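Local coordinates for protein bifunctional cytochrome P450/NADPH--P450 reductase (Deinococcus aerius, PDB 7F3H) that probably hydroxylates its substrates as a self-sufficient monooxygenase, its heme-bearing P450 domain being fused in nature to an NADPH-dependent reductase, at residues P9-H14 with L20-G25; L35-P40 with N373-D378; G42-D47 with L53-D58; M184-T189 with R206-D211; K437-Q440 with P446-F449. All blocks are in the same frame, centred on the assembly; numbering follows the deposited sequence.

Contact 1 (P9-H14 with L20-G25); sequences PSPPKH and LHYLAG
His14 and His21 meet as a T-shaped pair, the edge of the His14 ring directed at the face of the His21 ring, with centroids 5.5 Å apart and planes inclined at 56°. The closer touch is made lower on the same side chain: His14 CB hangs over the His21 imidazole, 3.8 Å from CE1 of His21 and displaced toward the rim, which makes it a CH-pi contact. Beside this pair, Pro11 reaches Tyr22 by CB and CG of its ring. Pro11 CB stands 3.4 Å from Tyr22 OH, and Pro11 CG follows at 3.9 Å from the same oxygen, the two side chains meeting at a slant.

What positions these groups lies mostly in the short 3-10 turn of residues 20-23, closed by Leu23 N bonding to Leu20 O at 2.9 Å. His21 carries CG between its backbone N and carbonyl carbon (chi1 61°), and this brings the imidazole back over its neighbour in sequence: NE2 of His21 lies 3.7 Å above the plane of the Tyr22 ring, near its rim. His14 CB, the His21 ring and the Tyr22 ring therefore form successive tiers. The polar end of His14 is occupied nearby, since its ND1 is bonded to the backbone N atoms of Gln16 and Tyr17 in the connection between the two segments.

The N-terminal arm is thereby folded against the C-terminal half of helix 28-38 and the edge strand 43-48 of the main sheet: Pro11 and Tyr22 both rest on Leu35 of the helix and on Leu46 of the strand.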
# COMPACT_ATOMS: atom_id res chain seq x y z
N PRO A 9 8.28 25.38 -12.66
CA PRO A 9 9.44 25.70 -11.83
C PRO A 9 10.40 24.52 -11.74
O PRO A 9 10.00 23.36 -11.78
CB PRO A 9 8.82 26.02 -10.46
CG PRO A 9 7.37 26.42 -10.77
CD PRO A 9 6.99 25.58 -11.97
N SER A 10 11.69 24.86 -11.64
CA SER A 10 12.76 23.89 -11.55
C SER A 10 13.89 24.38 -10.64
O SER A 10 14.27 25.56 -10.72
CB SER A 10 13.29 23.56 -12.95
OG SER A 10 13.97 22.30 -12.94
N PRO A 11 14.41 23.54 -9.75
CA PRO A 11 15.48 23.98 -8.83
C PRO A 11 16.77 24.23 -9.60
O PRO A 11 16.97 23.70 -10.70
CB PRO A 11 15.65 22.78 -7.88
CG PRO A 11 14.46 21.95 -8.10
CD PRO A 11 14.07 22.13 -9.52
N PRO A 12 17.68 25.04 -9.05
CA PRO A 12 18.82 25.53 -9.85
C PRO A 12 19.84 24.48 -10.37
O PRO A 12 20.60 24.85 -11.27
CB PRO A 12 19.48 26.56 -8.92
CG PRO A 12 18.99 26.21 -7.55
CD PRO A 12 17.62 25.67 -7.72
N LYS A 13 19.89 23.23 -9.85
CA LYS A 13 20.79 22.16 -10.35
C LYS A 13 22.24 22.31 -9.85
O LYS A 13 22.74 23.43 -9.72
CB LYS A 13 20.74 22.12 -11.89
CG LYS A 13 21.52 21.08 -12.63
CD LYS A 13 21.36 21.30 -14.15
CE LYS A 13 20.13 20.71 -14.84
NZ LYS A 13 20.25 19.24 -15.12
N HIS A 14 22.95 21.19 -9.63
CA HIS A 14 24.27 21.01 -8.99
C HIS A 14 25.38 20.79 -10.03
O HIS A 14 25.18 20.04 -10.99
CB HIS A 14 24.24 19.81 -8.04
CG HIS A 14 25.45 19.67 -7.17
ND1 HIS A 14 26.69 19.28 -7.65
CD2 HIS A 14 25.61 19.82 -5.83
CE1 HIS A 14 27.55 19.23 -6.65
NE2 HIS A 14 26.92 19.54 -5.53
N LEU A 20 20.49 14.78 -10.16
CA LEU A 20 20.49 13.37 -9.78
C LEU A 20 20.64 13.18 -8.28
O LEU A 20 20.28 12.12 -7.76
CB LEU A 20 21.61 12.62 -10.51
CG LEU A 20 21.31 12.28 -11.97
CD1 LEU A 20 20.08 11.38 -12.12
CD2 LEU A 20 21.23 13.52 -12.88
N HIS A 21 21.18 14.18 -7.58
CA HIS A 21 21.34 14.08 -6.13
C HIS A 21 19.99 13.99 -5.43
O HIS A 21 19.93 13.49 -4.30
CB HIS A 21 22.22 15.24 -5.62
CG HIS A 21 21.66 16.61 -5.87
ND1 HIS A 21 21.32 17.06 -7.13
CD2 HIS A 21 21.45 17.65 -5.03
CE1 HIS A 21 20.87 18.30 -7.05
NE2 HIS A 21 20.94 18.68 -5.78
N TYR A 22 18.92 14.49 -6.06
CA TYR A 22 17.57 14.34 -5.52
C TYR A 22 17.09 12.89 -5.52
O TYR A 22 16.17 12.55 -4.77
CB TYR A 22 16.58 15.20 -6.32
CG TYR A 22 16.79 16.69 -6.16
CD1 TYR A 22 16.56 17.31 -4.96
CD2 TYR A 22 17.21 17.45 -7.23
CE1 TYR A 22 16.75 18.66 -4.81
CE2 TYR A 22 17.40 18.80 -7.10
CZ TYR A 22 17.17 19.40 -5.89
OH TYR A 22 17.36 20.76 -5.74
N LEU A 23 17.70 12.03 -6.34
CA LEU A 23 17.32 10.63 -6.44
C LEU A 23 18.12 9.73 -5.52
O LEU A 23 17.95 8.51 -5.58
CB LEU A 23 17.49 10.14 -7.88
CG LEU A 23 16.40 10.60 -8.84
CD1 LEU A 23 16.73 10.20 -10.27
CD2 LEU A 23 15.03 10.04 -8.42
N ALA A 24 19.03 10.30 -4.73
CA ALA A 24 19.90 9.52 -3.87
C ALA A 24 19.24 9.25 -2.52
O ALA A 24 18.28 9.91 -2.11
CB ALA A 24 21.22 10.27 -3.66
N GLY A 25 19.78 8.25 -1.82
CA GLY A 25 19.33 7.96 -0.47
C GLY A 25 18.36 6.79 -0.43
O GLY A 25 18.03 6.16 -1.44

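Contact 2 (L35-P40 with N373-D378); sequences LARQIP and NPDEFD
Arg37 crosses from the end of helix 28-38 to Asp375 through a single long arm. From CB the chain sets out with CG anti to the carbonyl carbon and beside the backbone N (chi1 -83°), bends at chi2 (-69°), then runs straight along CG-CD and turns once more about CD-NE to present the guanidinium. There, NH2 makes a salt bridge with Asp375 OD1 at 3.0 Å, while Asp375 OD2 stays 3.9 Å from NH2. The carboxylate is met at the guanidinium edge, Asp375 CG lying in the guanidinium plane, but the two planes are turned 36° apart, an end-on pairing and not a two-pronged one.

The aspartate stands on a type I turn from Asn373 to Glu376, closed by Glu376 N to Asn373 O at 3.1 Å, in the meander region that precedes the heme-binding loop of P450s. This loop is fastened to the core by Glu324 and Arg327, the ExxR pair of helix 317-329, and by Arg381, which bind backbone atoms of Asp378, Pro374 and Asn373 respectively. Asp375 OD1 also forms a salt bridge with Arg366 NH1, so that two arginines share one carboxylate oxygen at the protein surface.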
# COMPACT_ATOMS: atom_id res chain seq x y z
N LEU A 35 11.96 19.81 -1.50
CA LEU A 35 11.79 20.72 -2.64
C LEU A 35 10.40 21.32 -2.69
O LEU A 35 10.26 22.53 -2.85
CB LEU A 35 12.05 20.08 -3.99
CG LEU A 35 13.45 20.02 -4.51
CD1 LEU A 35 13.42 19.26 -5.85
CD2 LEU A 35 13.82 21.50 -4.71
N ALA A 36 9.36 20.47 -2.62
CA ALA A 36 8.00 20.98 -2.74
C ALA A 36 7.76 22.08 -1.72
O ALA A 36 7.13 23.10 -2.03
CB ALA A 36 7.00 19.85 -2.57
N ARG A 37 8.35 21.93 -0.53
CA ARG A 37 8.16 22.96 0.49
C ARG A 37 8.88 24.25 0.13
O ARG A 37 8.47 25.32 0.60
CB ARG A 37 8.72 22.47 1.83
CG ARG A 37 7.78 21.61 2.61
CD ARG A 37 6.59 22.41 3.12
NE ARG A 37 5.98 21.72 4.26
CZ ARG A 37 4.92 20.92 4.16
NH1 ARG A 37 4.36 20.71 2.97
NH2 ARG A 37 4.44 20.33 5.25
N GLN A 38 9.86 24.19 -0.77
CA GLN A 38 10.48 25.43 -1.25
C GLN A 38 9.67 26.06 -2.38
O GLN A 38 9.75 27.27 -2.58
CB GLN A 38 11.90 25.23 -1.79
CG GLN A 38 12.86 24.42 -0.97
CD GLN A 38 13.01 24.97 0.40
OE1 GLN A 38 13.19 26.18 0.57
NE2 GLN A 38 12.92 24.10 1.40
N ILE A 39 8.90 25.27 -3.12
CA ILE A 39 8.29 25.80 -4.34
C ILE A 39 6.77 25.93 -4.17
O ILE A 39 6.03 24.94 -4.28
CB ILE A 39 8.66 24.90 -5.54
CG1 ILE A 39 10.18 24.66 -5.55
CG2 ILE A 39 8.17 25.48 -6.87
CD1 ILE A 39 10.71 23.92 -6.75
N PRO A 40 6.27 27.16 -3.96
CA PRO A 40 4.85 27.32 -3.63
C PRO A 40 3.90 27.20 -4.81
O PRO A 40 2.70 27.00 -4.58
CB PRO A 40 4.78 28.73 -3.03
CG PRO A 40 5.88 29.47 -3.74
CD PRO A 40 7.00 28.43 -3.90
N ASN A 373 -2.97 23.40 9.96
CA ASN A 373 -1.87 22.83 10.71
C ASN A 373 -1.44 21.50 10.10
O ASN A 373 -1.58 20.43 10.76
CB ASN A 373 -2.22 22.67 12.19
CG ASN A 373 -2.53 23.98 12.83
OD1 ASN A 373 -1.83 24.96 12.62
ND2 ASN A 373 -3.60 24.01 13.63
N PRO A 374 -0.93 21.49 8.89
CA PRO A 374 -0.71 20.22 8.18
C PRO A 374 0.27 19.30 8.86
O PRO A 374 0.16 18.07 8.67
CB PRO A 374 -0.18 20.67 6.82
CG PRO A 374 0.49 22.00 7.11
CD PRO A 374 -0.40 22.65 8.14
N ASP A 375 1.22 19.81 9.65
CA ASP A 375 2.22 18.91 10.24
C ASP A 375 1.77 18.34 11.58
O ASP A 375 2.55 17.65 12.24
CB ASP A 375 3.58 19.61 10.38
CG ASP A 375 4.16 20.08 9.05
OD1 ASP A 375 4.11 19.35 8.02
OD2 ASP A 375 4.68 21.22 9.03
N GLU A 376 0.51 18.54 11.95
CA GLU A 376 -0.03 18.09 13.22
C GLU A 376 -0.87 16.82 13.04
O GLU A 376 -1.74 16.76 12.16
CB GLU A 376 -0.88 19.21 13.83
CG GLU A 376 -1.38 19.01 15.26
CD GLU A 376 -1.87 20.32 15.88
OE1 GLU A 376 -1.15 21.35 15.75
OE2 GLU A 376 -3.00 20.33 16.44
N PHE A 377 -0.57 15.79 13.85
CA PHE A 377 -1.35 14.55 13.83
C PHE A 377 -2.65 14.79 14.60
O PHE A 377 -2.62 15.06 15.81
CB PHE A 377 -0.55 13.39 14.42
CG PHE A 377 -1.19 12.02 14.22
CD1 PHE A 377 -2.12 11.53 15.13
CD2 PHE A 377 -0.85 11.22 13.14
CE1 PHE A 377 -2.70 10.28 14.95
CE2 PHE A 377 -1.43 9.96 12.96
CZ PHE A 377 -2.35 9.49 13.86
N ASP A 378 -3.78 14.68 13.91
CA ASP A 378 -5.07 15.03 14.50
C ASP A 378 -6.13 14.11 13.91
O ASP A 378 -6.49 14.25 12.73
CB ASP A 378 -5.36 16.52 14.24
CG ASP A 378 -6.65 17.03 14.92
OD1 ASP A 378 -7.40 16.23 15.52
OD2 ASP A 378 -6.90 18.25 14.82

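Contact 3 (G42-D47 with L53-D58); sequences GLFQLD and LIQAYD
The Tyr57 ring has the Gly42 peptide laid across one face: Gly42 O sits 3.3 Å above the ring plane, over its centre, and Gly42 CA makes a CH-pi contact 3.8 Å from the centroid. At the edge of the same ring comes Phe44 CD2, 3.7 Å from Tyr57 OH, which in turn lies in the plane of the Phe44 ring. Gln55 CB occupies a face of Phe44, 3.8 Å from its centroid, the two side chains running alongside one another. A chi1 of 49° at Tyr57 swings the phenol back across the neighbouring strand's end.

These groups decorate an antiparallel hairpin, the first two strands of the main P450 sheet, whose second strand also bonds to strand 356-359. Phe44 with Gln55 and Leu46 with Leu53 are hydrogen-bonded pairs, their side chains on one face; Leu43 with Ala56 and Gln45 with Ile54 are non-hydrogen-bonded pairs on the other, where Leu43 CD1 reaches Ile54 CG2 at 4.2 Å.

Exchanging Tyr57 for an alanine would probably uncover the Gly42 peptide, open a gap at the Phe44 edge and deprive Ile39 O of the hydroxyl bonded to it. Gly42 O is gripped twice, by Tyr57 N at 2.9 Å and by Asp58 N at 3.1 Å, the latter on a lone pair. Gly42 CA lies 3.6 Å from Asp58 CB. Asp58 itself is the N-cap of helix 59-65, its OD2 accepting from Leu61 N.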
# COMPACT_ATOMS: atom_id res chain seq x y z
N GLY A 42 3.35 24.73 -6.54
CA GLY A 42 2.64 23.47 -6.45
C GLY A 42 3.06 22.41 -7.45
O GLY A 42 2.48 21.31 -7.42
N LEU A 43 4.04 22.68 -8.32
CA LEU A 43 4.61 21.61 -9.14
C LEU A 43 6.03 22.03 -9.52
O LEU A 43 6.33 23.23 -9.61
CB LEU A 43 3.79 21.30 -10.44
CG LEU A 43 3.88 22.10 -11.76
CD1 LEU A 43 3.20 21.40 -12.99
CD2 LEU A 43 3.54 23.55 -11.69
N PHE A 44 6.90 21.06 -9.77
CA PHE A 44 8.25 21.38 -10.22
C PHE A 44 8.75 20.31 -11.18
O PHE A 44 8.14 19.26 -11.34
CB PHE A 44 9.24 21.60 -9.07
CG PHE A 44 9.45 20.38 -8.19
CD1 PHE A 44 10.23 19.31 -8.62
CD2 PHE A 44 8.89 20.32 -6.92
CE1 PHE A 44 10.41 18.20 -7.84
CE2 PHE A 44 9.08 19.22 -6.11
CZ PHE A 44 9.84 18.15 -6.57
N GLN A 45 9.92 20.59 -11.77
CA GLN A 45 10.52 19.83 -12.86
C GLN A 45 11.99 19.53 -12.54
O GLN A 45 12.71 20.41 -12.06
CB GLN A 45 10.43 20.68 -14.12
CG GLN A 45 10.42 20.00 -15.43
CD GLN A 45 10.51 21.04 -16.54
OE1 GLN A 45 10.55 22.25 -16.28
NE2 GLN A 45 10.57 20.58 -17.78
N LEU A 46 12.44 18.29 -12.81
CA LEU A 46 13.82 17.84 -12.70
C LEU A 46 14.32 17.20 -13.98
O LEU A 46 13.51 16.64 -14.74
CB LEU A 46 13.95 16.84 -11.52
CG LEU A 46 13.68 17.26 -10.07
CD1 LEU A 46 14.03 16.11 -9.16
CD2 LEU A 46 14.47 18.51 -9.67
N ASP A 47 15.65 17.25 -14.25
CA ASP A 47 16.22 16.54 -15.44
C ASP A 47 16.91 15.29 -14.95
O ASP A 47 17.96 15.37 -14.33
CB ASP A 47 17.28 17.22 -16.31
CG ASP A 47 16.78 18.33 -17.10
OD1 ASP A 47 15.55 18.46 -17.29
OD2 ASP A 47 17.72 18.98 -17.74
N LEU A 53 11.35 14.69 -15.15
CA LEU A 53 10.50 14.26 -14.03
C LEU A 53 9.71 15.47 -13.53
O LEU A 53 10.27 16.54 -13.30
CB LEU A 53 11.32 13.64 -12.88
CG LEU A 53 10.60 12.97 -11.69
CD1 LEU A 53 9.76 11.75 -12.11
CD2 LEU A 53 11.58 12.53 -10.61
N ILE A 54 8.38 15.32 -13.44
CA ILE A 54 7.50 16.38 -12.96
C ILE A 54 6.79 15.90 -11.70
O ILE A 54 6.30 14.76 -11.66
CB ILE A 54 6.49 16.81 -14.04
CG1 ILE A 54 7.26 17.16 -15.32
CG2 ILE A 54 5.63 17.97 -13.56
CD1 ILE A 54 6.39 17.63 -16.44
N GLN A 55 6.77 16.76 -10.67
CA GLN A 55 6.12 16.47 -9.39
C GLN A 55 5.00 17.48 -9.11
O GLN A 55 5.21 18.69 -9.20
CB GLN A 55 7.15 16.51 -8.25
CG GLN A 55 8.23 15.42 -8.33
CD GLN A 55 7.73 14.07 -7.86
OE1 GLN A 55 6.68 13.95 -7.23
NE2 GLN A 55 8.51 13.04 -8.13
N ALA A 56 3.80 16.97 -8.75
CA ALA A 56 2.64 17.82 -8.50
C ALA A 56 2.04 17.57 -7.13
O ALA A 56 1.81 16.42 -6.76
CB ALA A 56 1.57 17.60 -9.53
N TYR A 57 1.68 18.66 -6.44
CA TYR A 57 1.18 18.62 -5.07
C TYR A 57 0.19 19.74 -4.72
O TYR A 57 -0.40 19.71 -3.64
CB TYR A 57 2.39 18.59 -4.11
CG TYR A 57 3.44 19.64 -4.40
CD1 TYR A 57 4.41 19.41 -5.38
CD2 TYR A 57 3.50 20.84 -3.68
CE1 TYR A 57 5.35 20.35 -5.69
CE2 TYR A 57 4.47 21.79 -3.98
CZ TYR A 57 5.38 21.54 -4.98
OH TYR A 57 6.35 22.45 -5.29
N ASP A 58 0.03 20.75 -5.59
CA ASP A 58 -1.03 21.75 -5.41
C ASP A 58 -2.40 21.08 -5.53
O ASP A 58 -2.65 20.39 -6.54
CB ASP A 58 -0.93 22.86 -6.46
CG ASP A 58 -1.98 23.96 -6.25
OD1 ASP A 58 -1.74 24.81 -5.38
OD2 ASP A 58 -3.00 24.02 -6.96

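Contact 4 (M184-T189 with R206-D211); sequences MHHTMT and RAYWAD
Tyr208 OH donates to Thr187 OG1 at 2.9 Å, and the same phenol oxygen is hydrogen-bonded to Asn84 ND2. Thr187 OG1 is doubly engaged as well, being bonded to Ala183 O one turn back in its own helix. With chi1 at -75°, the threonine hydroxyl is turned back along the helix to that carbonyl and still meets the phenol. The result is a short polar chain, Asn84 to Tyr208 to Thr187 to Ala183, in a buried setting, with each hydroxyl satisfied on two sides.

One face of the phenol is packed by His186. Its ND1 stands 3.2 Å above the Tyr208 ring plane, offset toward the rim and nearest to CG of Tyr208, while His186 CB touches Tyr208 CD1 at 3.6 Å. The rings meet obliquely, centroids 4.6 Å apart and planes at 46°. Next along the helix, Trp209 NE1 lies at the edge of the tyrosine ring, in its plane. A phenylalanine in place of Tyr208 would probably keep the ring against His186 but cost Thr187 OG1 the donor from the phenol and leave Asn84 ND2 without this acceptor.

By their order in the P450 fold these are probably the F and G helices, the pair that in this family arches over the substrate channel. A salt bridge of Asp211 with Arg182 also joins helices 199-227 and 175-190, and helix 80-86 closes the arrangement, its Leu85 packing on both Thr187 and Tyr208.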
# COMPACT_ATOMS: atom_id res chain seq x y z
N MET A 184 10.63 -9.11 -5.91
CA MET A 184 10.25 -7.71 -5.68
C MET A 184 11.49 -6.81 -5.57
O MET A 184 11.58 -5.75 -6.23
CB MET A 184 9.40 -7.61 -4.42
CG MET A 184 7.97 -8.16 -4.62
SD MET A 184 7.06 -7.11 -5.76
CE MET A 184 6.28 -6.00 -4.56
N HIS A 185 12.44 -7.21 -4.73
CA HIS A 185 13.67 -6.43 -4.61
C HIS A 185 14.37 -6.27 -5.97
O HIS A 185 14.78 -5.16 -6.36
CB HIS A 185 14.61 -7.10 -3.61
CG HIS A 185 15.91 -6.39 -3.46
ND1 HIS A 185 16.05 -5.23 -2.72
CD2 HIS A 185 17.13 -6.64 -4.00
CE1 HIS A 185 17.31 -4.82 -2.78
NE2 HIS A 185 17.98 -5.66 -3.55
N HIS A 186 14.51 -7.38 -6.71
CA HIS A 186 15.20 -7.30 -7.99
C HIS A 186 14.44 -6.44 -8.99
O HIS A 186 15.05 -5.74 -9.81
CB HIS A 186 15.42 -8.71 -8.55
CG HIS A 186 16.41 -8.76 -9.66
ND1 HIS A 186 16.04 -8.90 -10.98
CD2 HIS A 186 17.76 -8.63 -9.65
CE1 HIS A 186 17.12 -8.88 -11.74
NE2 HIS A 186 18.18 -8.73 -10.95
N THR A 187 13.10 -6.47 -8.91
CA THR A 187 12.29 -5.64 -9.80
C THR A 187 12.58 -4.17 -9.59
O THR A 187 12.75 -3.42 -10.56
CB THR A 187 10.79 -5.92 -9.56
OG1 THR A 187 10.42 -7.18 -10.14
CG2 THR A 187 9.93 -4.81 -10.12
N MET A 188 12.73 -3.75 -8.33
CA MET A 188 13.09 -2.34 -8.12
C MET A 188 14.52 -2.06 -8.56
O MET A 188 14.81 -0.95 -9.03
CB MET A 188 12.91 -1.92 -6.65
CG MET A 188 11.50 -2.10 -6.09
SD MET A 188 10.21 -1.33 -7.09
CE MET A 188 8.98 -2.65 -7.15
N THR A 189 15.41 -3.06 -8.49
CA THR A 189 16.79 -2.88 -8.95
C THR A 189 16.85 -2.63 -10.46
O THR A 189 17.65 -1.82 -10.93
CB THR A 189 17.62 -4.12 -8.60
OG1 THR A 189 17.95 -4.13 -7.20
CG2 THR A 189 18.89 -4.24 -9.46
N ARG A 206 18.87 -14.49 -14.29
CA ARG A 206 18.44 -15.88 -14.47
C ARG A 206 17.70 -16.38 -13.24
O ARG A 206 16.63 -16.98 -13.34
CB ARG A 206 19.62 -16.80 -14.76
CG ARG A 206 20.39 -16.53 -16.01
CD ARG A 206 21.30 -17.72 -16.30
NE ARG A 206 22.43 -17.38 -17.14
CZ ARG A 206 23.68 -17.28 -16.69
NH1 ARG A 206 23.97 -17.51 -15.40
NH2 ARG A 206 24.64 -16.95 -17.54
N ALA A 207 18.29 -16.16 -12.08
CA ALA A 207 17.61 -16.54 -10.85
C ALA A 207 16.29 -15.77 -10.67
O ALA A 207 15.32 -16.31 -10.13
CB ALA A 207 18.55 -16.35 -9.66
N TYR A 208 16.21 -14.54 -11.15
CA TYR A 208 14.98 -13.77 -11.00
C TYR A 208 13.85 -14.41 -11.79
O TYR A 208 12.80 -14.75 -11.23
CB TYR A 208 15.26 -12.32 -11.42
CG TYR A 208 14.12 -11.38 -11.68
CD1 TYR A 208 13.38 -10.80 -10.63
CD2 TYR A 208 13.82 -10.99 -12.99
CE1 TYR A 208 12.34 -9.89 -10.90
CE2 TYR A 208 12.78 -10.09 -13.26
CZ TYR A 208 12.06 -9.54 -12.22
OH TYR A 208 11.06 -8.65 -12.54
N TRP A 209 14.07 -14.65 -13.09
CA TRP A 209 13.05 -15.32 -13.88
C TRP A 209 12.74 -16.72 -13.34
O TRP A 209 11.59 -17.19 -13.44
CB TRP A 209 13.46 -15.37 -15.36
CG TRP A 209 13.52 -13.99 -15.97
CD1 TRP A 209 14.65 -13.26 -16.27
CD2 TRP A 209 12.42 -13.14 -16.28
NE1 TRP A 209 14.32 -12.03 -16.76
CE2 TRP A 209 12.95 -11.93 -16.78
CE3 TRP A 209 11.04 -13.29 -16.19
CZ2 TRP A 209 12.15 -10.87 -17.19
CZ3 TRP A 209 10.24 -12.23 -16.60
CH2 TRP A 209 10.80 -11.04 -17.10
N ALA A 210 13.73 -17.36 -12.71
CA ALA A 210 13.50 -18.67 -12.10
C ALA A 210 12.56 -18.57 -10.91
O ALA A 210 11.63 -19.39 -10.78
CB ALA A 210 14.83 -19.31 -11.68
N ASP A 211 12.84 -17.63 -10.00
CA ASP A 211 11.97 -17.28 -8.88
C ASP A 211 10.53 -17.08 -9.35
O ASP A 211 9.57 -17.62 -8.77
CB ASP A 211 12.47 -15.99 -8.21
CG ASP A 211 13.60 -16.20 -7.23
OD1 ASP A 211 13.81 -17.34 -6.79
OD2 ASP A 211 14.29 -15.21 -6.88

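Contact 5 (K437-Q440 with P446-F449)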
# COMPACT_ATOMS: atom_id res chain seq x y z
N LYS A 437 13.38 5.83 10.26
CA LYS A 437 14.18 5.62 9.05
C LYS A 437 13.25 4.99 8.02
O LYS A 437 12.72 3.90 8.24
CB LYS A 437 15.41 4.73 9.32
CG LYS A 437 16.63 5.03 8.41
CD LYS A 437 17.76 3.98 8.50
CE LYS A 437 18.89 4.46 9.44
NZ LYS A 437 20.22 3.82 9.19
N VAL A 438 12.97 5.73 6.95
CA VAL A 438 12.03 5.33 5.91
C VAL A 438 12.78 4.74 4.72
O VAL A 438 13.78 5.31 4.26
CB VAL A 438 11.15 6.52 5.49
CG1 VAL A 438 10.17 6.09 4.42
CG2 VAL A 438 10.44 7.08 6.70
N LYS A 439 12.35 3.58 4.25
CA LYS A 439 12.92 3.00 3.04
C LYS A 439 11.85 2.96 1.95
O LYS A 439 10.69 2.60 2.21
CB LYS A 439 13.49 1.59 3.29
CG LYS A 439 14.16 0.89 2.06
CD LYS A 439 15.56 1.36 1.63
CE LYS A 439 16.59 0.78 2.61
NZ LYS A 439 16.70 -0.72 2.49
N GLN A 440 12.26 3.36 0.74
CA GLN A 440 11.41 3.43 -0.43
C GLN A 440 11.82 2.34 -1.44
O GLN A 440 12.98 2.27 -1.85
CB GLN A 440 11.50 4.80 -1.09
CG GLN A 440 10.45 4.96 -2.16
CD GLN A 440 10.42 6.33 -2.74
OE1 GLN A 440 11.34 7.13 -2.53
NE2 GLN A 440 9.35 6.63 -3.47
N PRO A 446 8.70 1.92 7.56
CA PRO A 446 9.70 2.13 8.63
C PRO A 446 10.62 0.93 8.74
O PRO A 446 10.17 -0.21 8.62
CB PRO A 446 8.86 2.34 9.90
CG PRO A 446 7.50 2.04 9.60
CD PRO A 446 7.33 1.84 8.11
N GLU A 447 11.92 1.20 8.82
CA GLU A 447 12.94 0.15 8.81
C GLU A 447 13.61 0.11 10.18
O GLU A 447 13.75 1.15 10.83
CB GLU A 447 13.93 0.44 7.69
CG GLU A 447 14.63 -0.78 7.12
CD GLU A 447 15.61 -0.39 6.04
OE1 GLU A 447 16.00 0.80 6.01
OE2 GLU A 447 15.92 -1.22 5.16
N ASP A 448 14.02 -1.08 10.61
CA ASP A 448 14.78 -1.25 11.86
C ASP A 448 14.01 -0.70 13.06
O ASP A 448 14.61 -0.21 14.04
CB ASP A 448 16.16 -0.59 11.76
CG ASP A 448 16.90 -0.98 10.49
OD1 ASP A 448 16.87 -2.19 10.15
OD2 ASP A 448 17.47 -0.07 9.83
N PHE A 449 12.68 -0.81 12.99
CA PHE A 449 11.76 -0.36 14.03
C PHE A 449 11.49 -1.53 14.97
O PHE A 449 10.85 -2.52 14.59
CB PHE A 449 10.48 0.16 13.36
CG PHE A 449 9.37 0.58 14.31
CD1 PHE A 449 9.64 1.02 15.61
CD2 PHE A 449 8.05 0.61 13.86
CE1 PHE A 449 8.58 1.45 16.49
CE2 PHE A 449 7.01 1.04 14.71
CZ PHE A 449 7.28 1.45 16.04
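Glu447 is held to Lys437 by backbone and to Lys439 by side chain, and these two bonds make the firm part of the contact. Glu447 N bonds to Lys437 O at 2.9 Å, nearly along the C=O axis, and Pro446 CA adds a CA-H...O contact to the same oxygen at 3.5 Å. At the far end of the glutamate, Lys439 NZ makes a salt bridge with OE2 of Glu447 at 2.8 Å, approaching from the syn side and 18° out of the carboxylate plane. The extended glutamate is met by a lysine curled at chi2, chi3 and chi4, a fold that also brings Lys439 CE to 3.3 Å from Glu447 OE2.

The solvent side is looser. Lys437 NZ stays 4.8 Å from Asp448 OD2, where at most a weak, long-range attraction is likely. Inward, by contrast, Pro446 is buried against Ala277 and Phe278 of helix 254-285.

Val438 and Pro446 form an antiparallel non-hydrogen-bonded pair, CA atoms 4.8 Å apart, near the open end of a two-stranded hairpin. Its place in the sequence matches the small C-terminal hairpin of P450s, whose turn commonly borders the substrate pocket.

Overall arrangement
Contacts 1, 2 and 3 form one continuous block. Leu35 of contact 2 packs on Pro11 and Tyr22 of contact 1, and Ile39 O meets Tyr57 OH of contact 3 at 2.7 Å; contact 2 then ties this block, across more than 300 residues, to the meander. Contact 4 stands apart, its nearest atoms about 11 Å from those of contact 1; contact 5 lies between, its nearest atoms about 6 Å from each. Leu442, in the turn of the contact 5 hairpin, bridges to contact 4 by touching Met184 and Met188. None of the contacts touches the heme: the side chains of Pro446, Gln55 and Thr187 lie about 11, 13 and 13 Å from it.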